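Local coordinates for protein xylan esterase, putative, AXE2C (Cellvibrio japonicus, PDB 2WAA) that removes acetyl groups from acetylated xylan and glucomannan, helping to degrade plant cell wall polysaccharides, at residues G24-I28 with P217-R223; Q132-L136 with M337-E341; Y302-S306 with E328-Q332. One frame throughout, in Å; residues are numbered along the deposited sequence. Where two conformers were deposited one is given.

Interaction 1: residues G24-I28 with P217-R223. With GOL (glycerol), chain J.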
loop_
_atom_site.group_PDB
_atom_site.type_symbol
_atom_site.label_atom_id
_atom_site.label_comp_id
_atom_site.label_asym_id
_atom_site.label_seq_id
_atom_site.Cartn_x
_atom_site.Cartn_y
_atom_site.Cartn_z
ATOM N N GLY A 24 6.690 3.094 -3.373
ATOM C CA GLY A 24 5.466 2.368 -3.820
ATOM C C GLY A 24 5.595 2.070 -5.306
ATOM O O GLY A 24 6.422 2.676 -6.012
ATOM N N ARG A 25 4.820 1.119 -5.800
ATOM C CA ARG A 25 4.913 0.756 -7.205
ATOM C C ARG A 25 4.346 1.786 -8.188
ATOM O O ARG A 25 3.175 2.190 -8.083
ATOM C CB ARG A 25 4.199 -0.572 -7.429
ATOM C CG ARG A 25 4.922 -1.708 -6.689
ATOM C CD ARG A 25 4.361 -3.093 -7.085
ATOM N NE ARG A 25 5.007 -4.179 -6.353
ATOM C CZ ARG A 25 4.705 -5.472 -6.527
ATOM N NH1 ARG A 25 3.827 -5.833 -7.434
ATOM N NH2 ARG A 25 5.318 -6.416 -5.820
ATOM N N THR A 26 5.165 2.168 -9.164
ATOM C CA THR A 26 4.716 3.067 -10.229
ATOM C C THR A 26 5.130 2.505 -11.605
ATOM O O THR A 26 6.147 1.804 -11.726
ATOM C CB THR A 26 5.329 4.486 -10.068
ATOM O OG1 THR A 26 6.772 4.402 -10.138
ATOM C CG2 THR A 26 4.887 5.110 -8.726
ATOM N N HIS A 27 4.348 2.829 -12.635
ATOM C CA HIS A 27 4.696 2.488 -14.012
ATOM C C HIS A 27 5.189 3.779 -14.695
ATOM O O HIS A 27 4.536 4.813 -14.593
ATOM C CB HIS A 27 3.482 1.977 -14.749
ATOM C CG HIS A 27 3.811 1.541 -16.142
ATOM N ND1 HIS A 27 4.505 0.383 -16.397
ATOM C CD2 HIS A 27 3.629 2.153 -17.339
ATOM C CE1 HIS A 27 4.696 0.269 -17.706
ATOM N NE2 HIS A 27 4.173 1.328 -18.298
ATOM N N ILE A 28 6.364 3.721 -15.325
ATOM C CA ILE A 28 6.936 4.903 -15.953
ATOM C C ILE A 28 6.483 4.896 -17.411
ATOM O O ILE A 28 6.807 3.940 -18.176
ATOM C CB ILE A 28 8.452 4.858 -15.923
ATOM C CG1 ILE A 28 8.943 4.763 -14.468
ATOM C CG2 ILE A 28 9.046 6.140 -16.610
ATOM C CD1 ILE A 28 10.476 4.588 -14.381
ATOM N N PRO A 217 1.212 -4.346 -16.522
ATOM C CA PRO A 217 2.677 -4.347 -16.521
ATOM C C PRO A 217 3.287 -5.196 -15.404
ATOM O O PRO A 217 2.812 -5.127 -14.252
ATOM C CB PRO A 217 3.055 -2.877 -16.342
ATOM C CG PRO A 217 1.800 -2.137 -16.097
ATOM C CD PRO A 217 0.618 -3.055 -16.136
ATOM N N GLN A 218 4.335 -5.956 -15.754
ATOM C CA GLN A 218 5.141 -6.728 -14.816
ATOM C C GLN A 218 6.002 -5.826 -13.974
ATOM O O GLN A 218 6.742 -4.968 -14.470
ATOM C CB GLN A 218 6.068 -7.712 -15.520
ATOM C CG GLN A 218 5.331 -8.881 -16.150
ATOM C CD GLN A 218 4.786 -9.805 -15.091
ATOM O OE1 GLN A 218 5.521 -10.318 -14.256
ATOM N NE2 GLN A 218 3.481 -9.987 -15.097
ATOM N N TRP A 219 5.894 -6.026 -12.681
ATOM C CA TRP A 219 6.756 -5.345 -11.716
ATOM C C TRP A 219 8.122 -6.021 -11.652
ATOM O O TRP A 219 8.247 -7.238 -11.308
ATOM C CB TRP A 219 6.094 -5.338 -10.312
ATOM C CG TRP A 219 6.952 -4.719 -9.270
ATOM C CD1 TRP A 219 7.637 -5.373 -8.269
ATOM C CD2 TRP A 219 7.248 -3.334 -9.120
ATOM N NE1 TRP A 219 8.330 -4.465 -7.499
ATOM C CE2 TRP A 219 8.110 -3.206 -8.003
ATOM C CE3 TRP A 219 6.872 -2.182 -9.825
ATOM C CZ2 TRP A 219 8.608 -1.982 -7.582
ATOM C CZ3 TRP A 219 7.358 -0.961 -9.415
ATOM C CH2 TRP A 219 8.216 -0.867 -8.284
ATOM N N ASP A 220 9.167 -5.243 -11.942
ATOM C CA ASP A 220 10.520 -5.751 -11.786
ATOM C C ASP A 220 10.962 -5.658 -10.314
ATOM O O ASP A 220 11.069 -4.568 -9.758
ATOM C CB ASP A 220 11.428 -4.899 -12.665
ATOM C CG ASP A 220 12.890 -5.312 -12.583
ATOM O OD1 ASP A 220 13.222 -6.298 -11.876
ATOM O OD2 ASP A 220 13.694 -4.606 -13.237
ATOM N N HIS A 221 11.214 -6.810 -9.677
ATOM C CA HIS A 221 11.507 -6.825 -8.229
ATOM C C HIS A 221 12.807 -6.167 -7.844
ATOM O O HIS A 221 13.028 -5.822 -6.686
ATOM C CB HIS A 221 11.455 -8.262 -7.728
ATOM C CG HIS A 221 10.095 -8.828 -7.795
ATOM N ND1 HIS A 221 9.079 -8.367 -6.990
ATOM C CD2 HIS A 221 9.552 -9.781 -8.585
ATOM C CE1 HIS A 221 7.970 -9.024 -7.275
ATOM N NE2 HIS A 221 8.228 -9.873 -8.246
ATOM N N HIS A 222 13.687 -5.978 -8.819
ATOM C CA HIS A 222 14.943 -5.309 -8.558
ATOM C C HIS A 222 14.648 -3.871 -8.144
ATOM O O HIS A 222 15.477 -3.194 -7.556
ATOM C CB HIS A 222 15.797 -5.330 -9.840
ATOM C CG HIS A 222 17.166 -4.738 -9.658
ATOM N ND1 HIS A 222 17.427 -3.389 -9.823
ATOM C CD2 HIS A 222 18.349 -5.310 -9.314
ATOM C CE1 HIS A 222 18.708 -3.154 -9.579
ATOM N NE2 HIS A 222 19.291 -4.302 -9.272
ATOM N N ARG A 223 13.448 -3.394 -8.463
ATOM C CA ARG A 223 13.100 -2.004 -8.156
ATOM C C ARG A 223 12.716 -1.811 -6.685
ATOM O O ARG A 223 12.596 -0.669 -6.233
ATOM C CB ARG A 223 11.913 -1.520 -9.027
ATOM C CG ARG A 223 12.187 -1.522 -10.567
ATOM C CD ARG A 223 10.874 -1.182 -11.372
ATOM N NE ARG A 223 10.475 0.211 -11.153
ATOM C CZ ARG A 223 9.315 0.730 -11.545
ATOM N NH1 ARG A 223 8.446 -0.009 -12.228
ATOM N NH2 ARG A 223 9.065 2.016 -11.304
HETATM C C1 GOL J . 9.352 6.616 -10.506
HETATM O O1 GOL J . 9.542 5.246 -10.634
HETATM C C2 GOL J . 10.515 7.414 -11.093
HETATM O O2 GOL J . 11.139 7.943 -9.949
HETATM C C3 GOL J . 11.531 6.455 -11.713
HETATM O O3 GOL J . 12.656 7.160 -12.195
#
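Arg25 lies flat on Trp219 where the N-terminal beta-sandwich of this family 2 esterase meets the SGNH-hydrolase domain, 24-28 coming from the first and the loop 217-223 from the second. This stack is the tight half of the contact. The arginine chain runs extended across the indole, with CG 3.5 Å from the centroid of the six-membered ring, almost exactly on its normal, and CZ 3.7 Å from that of the five-membered ring. Guanidinium and indole are within 7° of parallel, so a CH-pi contact and a cation-pi contact share one ring face. Beyond the ring, Arg25 NH1 donates to the carbonyls of Tyr206 and Phe208, which fixes the rotation of the guanidinium. On the opposite face of Trp219, Arg223 CD sits toward the rim; the indole is thus sandwiched between two arginine chains.

A bend at chi3 (68°) then turns the Arg223 guanidinium back to Thr26, and both terminal nitrogens give hydrogen bonds to a single acceptor, Thr26 O. Neither bond is straight, as expected when two N-H groups of one fork converge on one atom.

The margins are looser. At one, Pro217 CB merely meets the His27 ring obliquely, 3.6 Å from ND1. At another, where Ile28 and Arg223 are exposed, a glycerol, probably from the crystallisation liquor, is bound: Ile28 CD1 touches its C3, Arg223 NH2 reaches its O1 weakly, and O1 donates to Thr26 OG1 at 2.9 Å.

Interaction 2: residues Q132-L136 with M337-E341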
loop_
_atom_site.group_PDB
_atom_site.type_symbol
_atom_site.label_atom_id
_atom_site.label_comp_id
_atom_site.label_asym_id
_atom_site.label_seq_id
_atom_site.Cartn_x
_atom_site.Cartn_y
_atom_site.Cartn_z
ATOM N N GLN A 132 16.442 3.599 5.213
ATOM C CA GLN A 132 17.100 2.448 4.623
ATOM C C GLN A 132 16.245 1.164 4.683
ATOM O O GLN A 132 16.251 0.351 3.725
ATOM C CB GLN A 132 18.435 2.190 5.309
ATOM C CG GLN A 132 19.474 3.300 5.092
ATOM C CD GLN A 132 19.973 3.322 3.694
ATOM O OE1 GLN A 132 20.536 2.341 3.211
ATOM N NE2 GLN A 132 19.744 4.418 3.006
ATOM N N ARG A 133 15.576 0.952 5.811
ATOM C CA ARG A 133 14.781 -0.270 6.007
ATOM C C ARG A 133 13.593 -0.267 5.052
ATOM O O ARG A 133 13.028 0.789 4.792
ATOM C CB ARG A 133 14.233 -0.301 7.425
ATOM C CG ARG A 133 15.285 -0.651 8.492
ATOM C CD ARG A 133 14.639 -0.507 9.829
ATOM N NE ARG A 133 15.628 -0.800 10.869
ATOM C CZ ARG A 133 15.435 -0.534 12.159
ATOM N NH1 ARG A 133 14.294 0.005 12.578
ATOM N NH2 ARG A 133 16.399 -0.822 13.030
ATOM N N LYS A 134 13.246 -1.428 4.505
ATOM C CA LYS A 134 12.183 -1.548 3.501
ATOM C C LYS A 134 11.249 -2.698 3.897
ATOM O O LYS A 134 11.726 -3.800 4.160
ATOM C CB LYS A 134 12.810 -1.896 2.167
ATOM C CG LYS A 134 13.486 -0.654 1.547
ATOM C CD LYS A 134 14.292 -1.038 0.298
ATOM C CE LYS A 134 15.158 0.134 -0.136
ATOM N NZ LYS A 134 16.282 0.420 0.908
ATOM N N ILE A 135 9.941 -2.427 3.921
ATOM C CA ILE A 135 8.948 -3.450 4.183
ATOM C C ILE A 135 8.015 -3.535 2.953
ATOM O O ILE A 135 7.715 -2.531 2.317
ATOM C CB ILE A 135 8.123 -3.051 5.384
ATOM C CG1 ILE A 135 9.013 -2.966 6.645
ATOM C CG2 ILE A 135 6.962 -4.034 5.626
ATOM C CD1 ILE A 135 8.326 -2.176 7.762
ATOM N N LEU A 136 7.550 -4.741 2.689
ATOM C CA LEU A 136 6.516 -5.030 1.702
ATOM C C LEU A 136 5.375 -5.705 2.491
ATOM O O LEU A 136 5.601 -6.713 3.128
ATOM C CB LEU A 136 7.074 -6.023 0.667
ATOM C CG LEU A 136 5.986 -6.624 -0.260
ATOM C CD1 LEU A 136 5.268 -5.560 -1.103
ATOM C CD2 LEU A 136 6.722 -7.611 -1.190
ATOM N N MET A 337 13.032 -9.035 13.461
ATOM C CA MET A 337 14.004 -8.339 12.566
ATOM C C MET A 337 15.232 -7.862 13.348
ATOM O O MET A 337 16.210 -7.354 12.759
ATOM C CB MET A 337 13.345 -7.111 11.940
ATOM C CG MET A 337 12.243 -7.413 10.879
ATOM S SD MET A 337 12.682 -8.629 9.659
ATOM C CE MET A 337 13.929 -7.794 8.700
ATOM N N ASP A 338 15.179 -7.976 14.667
ATOM C CA ASP A 338 16.204 -7.383 15.495
ATOM C C ASP A 338 16.319 -5.889 15.194
ATOM O O ASP A 338 17.419 -5.334 15.074
ATOM C CB ASP A 338 17.532 -8.121 15.294
ATOM C CG ASP A 338 18.520 -7.846 16.410
ATOM O OD1 ASP A 338 18.083 -7.579 17.561
ATOM O OD2 ASP A 338 19.742 -7.894 16.119
ATOM N N TRP A 339 15.166 -5.246 15.069
ATOM C CA TRP A 339 15.035 -3.829 14.896
ATOM C C TRP A 339 14.526 -3.323 16.231
ATOM O O TRP A 339 13.403 -2.782 16.364
ATOM C CB TRP A 339 14.039 -3.522 13.775
ATOM C CG TRP A 339 14.545 -3.822 12.349
ATOM C CD1 TRP A 339 15.808 -4.135 11.963
ATOM C CD2 TRP A 339 13.769 -3.730 11.136
ATOM N NE1 TRP A 339 15.861 -4.287 10.576
ATOM C CE2 TRP A 339 14.621 -4.020 10.058
ATOM C CE3 TRP A 339 12.438 -3.423 10.874
ATOM C CZ2 TRP A 339 14.166 -4.045 8.716
ATOM C CZ3 TRP A 339 12.000 -3.431 9.548
ATOM C CH2 TRP A 339 12.863 -3.749 8.496
ATOM N N LEU A 340 15.358 -3.528 17.256
ATOM C CA LEU A 340 14.909 -3.260 18.645
ATOM C C LEU A 340 14.807 -1.749 18.923
ATOM O O LEU A 340 14.299 -1.338 19.976
ATOM C CB LEU A 340 15.759 -4.011 19.681
ATOM C CG LEU A 340 15.927 -5.531 19.453
ATOM C CD1 LEU A 340 16.799 -6.141 20.571
ATOM C CD2 LEU A 340 14.605 -6.294 19.330
ATOM N N GLU A 341 15.279 -0.965 17.941
ATOM C CA GLU A 341 15.059 0.480 17.805
ATOM C C GLU A 341 13.840 1.028 18.541
ATOM O O GLU A 341 13.480 2.225 18.420
ATOM C CB GLU A 341 14.946 0.809 16.313
ATOM C CG GLU A 341 16.134 0.303 15.491
ATOM C CD GLU A 341 17.412 1.121 15.725
ATOM O OE1 GLU A 341 17.320 2.273 16.209
ATOM O OE2 GLU A 341 18.511 0.604 15.415
#
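Arg133 and Trp339 mark the closest backbone approach, CA to CA 9.6 Å, between the extended start of strand 133-139 and an irregular tail that leaves the preceding helix at Asp338 with a positive phi of 56°. Side chains bridge that gap. The extended Arg133 chain runs along one face of the indole, in the direction opposite to the tryptophan side chain, bringing CD 3.5 Å from the centroid of the six-membered ring and CZ 3.6 Å from that of the five-membered ring. Guanidinium and indole planes differ by only 10°, a cation-pi stack continued by a CH-pi contact. Met337 CB packs against the opposite face, toward the rim, and Ile135 CG1 meets the indole edge at CZ3, 4.2 Å away. Arg133 NH1 hydrogen-bonds to Leu175 O, which helps hold the guanidinium flat against the ring. A salt bridge from Arg133 NH2 to Glu341 OE2 is long and doubtful, because Glu341, the last modelled residue, has two conformers and its CG lies implausibly close to that nitrogen. The contact thus lays the tail after helix 319-337 against strand 133-139, which runs between strands 177-183 and 228-231 of the parallel sheet.

Interaction 3: residues Y302-S306 with E328-Q332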
loop_
_atom_site.group_PDB
_atom_site.type_symbol
_atom_site.label_atom_id
_atom_site.label_comp_id
_atom_site.label_asym_id
_atom_site.label_seq_id
_atom_site.Cartn_x
_atom_site.Cartn_y
_atom_site.Cartn_z
ATOM N N TYR A 302 6.128 -16.193 12.075
ATOM C CA TYR A 302 4.716 -15.979 12.337
ATOM C C TYR A 302 4.546 -14.823 13.324
ATOM O O TYR A 302 5.325 -14.712 14.268
ATOM C CB TYR A 302 4.123 -17.249 12.975
ATOM C CG TYR A 302 2.660 -17.057 13.418
ATOM C CD1 TYR A 302 1.673 -16.816 12.479
ATOM C CD2 TYR A 302 2.290 -17.089 14.762
ATOM C CE1 TYR A 302 0.371 -16.613 12.845
ATOM C CE2 TYR A 302 0.949 -16.873 15.138
ATOM C CZ TYR A 302 0.015 -16.648 14.157
ATOM O OH TYR A 302 -1.328 -16.433 14.434
ATOM N N ALA A 303 3.527 -13.984 13.143
ATOM C CA ALA A 303 3.150 -13.002 14.149
ATOM C C ALA A 303 1.676 -13.214 14.504
ATOM O O ALA A 303 0.858 -13.356 13.603
ATOM C CB ALA A 303 3.341 -11.581 13.622
ATOM N N SER A 304 1.345 -13.237 15.784
ATOM C CA SER A 304 -0.044 -13.454 16.160
ATOM C C SER A 304 -0.791 -12.126 16.161
ATOM O O SER A 304 -0.213 -11.040 16.309
ATOM C CB SER A 304 -0.135 -14.107 17.564
ATOM O OG SER A 304 0.540 -13.323 18.539
ATOM N N SER A 305 -2.104 -12.199 16.092
ATOM C CA SER A 305 -2.826 -10.943 16.185
ATOM C C SER A 305 -4.197 -11.140 16.748
ATOM O O SER A 305 -4.674 -12.282 16.837
ATOM C CB SER A 305 -2.976 -10.392 14.815
ATOM O OG SER A 305 -3.586 -11.393 14.056
ATOM N N SER A 306 -4.808 -10.023 17.119
ATOM C CA SER A 306 -6.128 -10.033 17.683
ATOM C C SER A 306 -7.106 -9.920 16.543
ATOM O O SER A 306 -6.815 -9.300 15.534
ATOM C CB SER A 306 -6.341 -8.803 18.591
ATOM O OG SER A 306 -5.582 -8.967 19.776
ATOM N N GLU A 328 0.196 -4.019 18.107
ATOM C CA GLU A 328 0.358 -5.429 18.420
ATOM C C GLU A 328 1.421 -6.080 17.571
ATOM O O GLU A 328 2.136 -6.965 18.027
ATOM C CB GLU A 328 -0.952 -6.192 18.198
ATOM C CG GLU A 328 -1.932 -6.119 19.313
ATOM C CD GLU A 328 -3.007 -7.174 19.152
ATOM O OE1 GLU A 328 -3.084 -7.819 18.078
ATOM O OE2 GLU A 328 -3.769 -7.382 20.100
ATOM N N LEU A 329 1.498 -5.644 16.314
ATOM C CA LEU A 329 2.369 -6.269 15.328
ATOM C C LEU A 329 3.811 -5.758 15.509
ATOM O O LEU A 329 4.753 -6.526 15.433
ATOM C CB LEU A 329 1.869 -5.907 13.926
ATOM C CG LEU A 329 2.751 -6.233 12.732
ATOM C CD1 LEU A 329 2.994 -7.770 12.715
ATOM C CD2 LEU A 329 2.079 -5.796 11.447
ATOM N N THR A 330 3.950 -4.446 15.722
ATOM C CA THR A 330 5.258 -3.766 15.688
ATOM C C THR A 330 6.258 -4.431 16.641
ATOM O O THR A 330 7.351 -4.793 16.212
ATOM C CB THR A 330 5.105 -2.231 15.925
ATOM O OG1 THR A 330 4.363 -1.660 14.812
ATOM C CG2 THR A 330 6.499 -1.565 16.006
ATOM N N PRO A 331 5.861 -4.680 17.908
ATOM C CA PRO A 331 6.814 -5.330 18.840
ATOM C C PRO A 331 7.307 -6.717 18.405
ATOM O O PRO A 331 8.470 -7.060 18.641
ATOM C CB PRO A 331 6.013 -5.458 20.159
ATOM C CG PRO A 331 4.876 -4.502 20.047
ATOM C CD PRO A 331 4.591 -4.313 18.555
ATOM N N GLN A 332 6.427 -7.498 17.774
ATOM C CA GLN A 332 6.793 -8.794 17.280
ATOM C C GLN A 332 7.774 -8.659 16.111
ATOM O O GLN A 332 8.754 -9.412 16.048
ATOM C CB GLN A 332 5.556 -9.575 16.851
ATOM C CG GLN A 332 4.573 -9.841 18.005
ATOM C CD GLN A 332 3.353 -10.635 17.509
ATOM O OE1 GLN A 332 3.450 -11.842 17.231
ATOM N NE2 GLN A 332 2.212 -9.957 17.382
#
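In the alpha/beta/alpha fold of the SGNH hydrolases, Gln332 on the C-terminal helix 319-337 grips Ser304 in the loop that follows strand 300-302, an outermost strand of the parallel sheet. The same loop runs on toward Asp314 and His316, the probable charge-relay pair, although the contact itself lies away from them.

The Gln332 side chain is extended beyond CG and presents its amide to both backbone polar groups of Ser304, much as a neighbouring strand would. Ser304 N donates to Gln332 OE1 at 2.9 Å, in the carbonyl plane on a lone pair, while Gln332 NE2 gives a nearly straight bond (171°) to a lone pair of Ser304 O. These two bonds, with a third inside the helix, hold the amide and leave little doubt which end is oxygen. Beside it, Ala303 CB packs on Leu329 CD1 at 3.9 Å, and Leu329 leans on helix 167-174 through Tyr167 and Thr171.

One helical turn back, Glu328 makes a second, less certain grip. In the conformer given, one of two, Ser306 N donates to the syn lone pair of Glu328 OE1, but the 2.4 Å between Ser306 OG and Glu328 OE2 is too short to trust. The third bond on the glutamine is clearer: NE2 also donates to Glu328 O in its own helix, 3.1 Å away, approaching from above the carbonyl plane.

Overall arrangement
Interaction 1 joins the two domains, whereas interactions 2 and 3 both lie within the hydrolase domain. The centres of interactions 2 and 3 are about 14 Å apart; those of interactions 1 and 2 are about 22 Å apart, and those of interactions 1 and 3 about 29 Å. Along the chain, the segments of 1 and 2 alternate, and 3 is nested within the loop that 2 closes. The parallel sheet connects them: strand 177-183 touches Arg25 of interaction 1 and pairs with strand 133-139 of interaction 2, while 300-302, at the other border, leads into interaction 3. The C-terminal helix is thus held on the loop after 300-302, and the tail that follows it on strand 133-139.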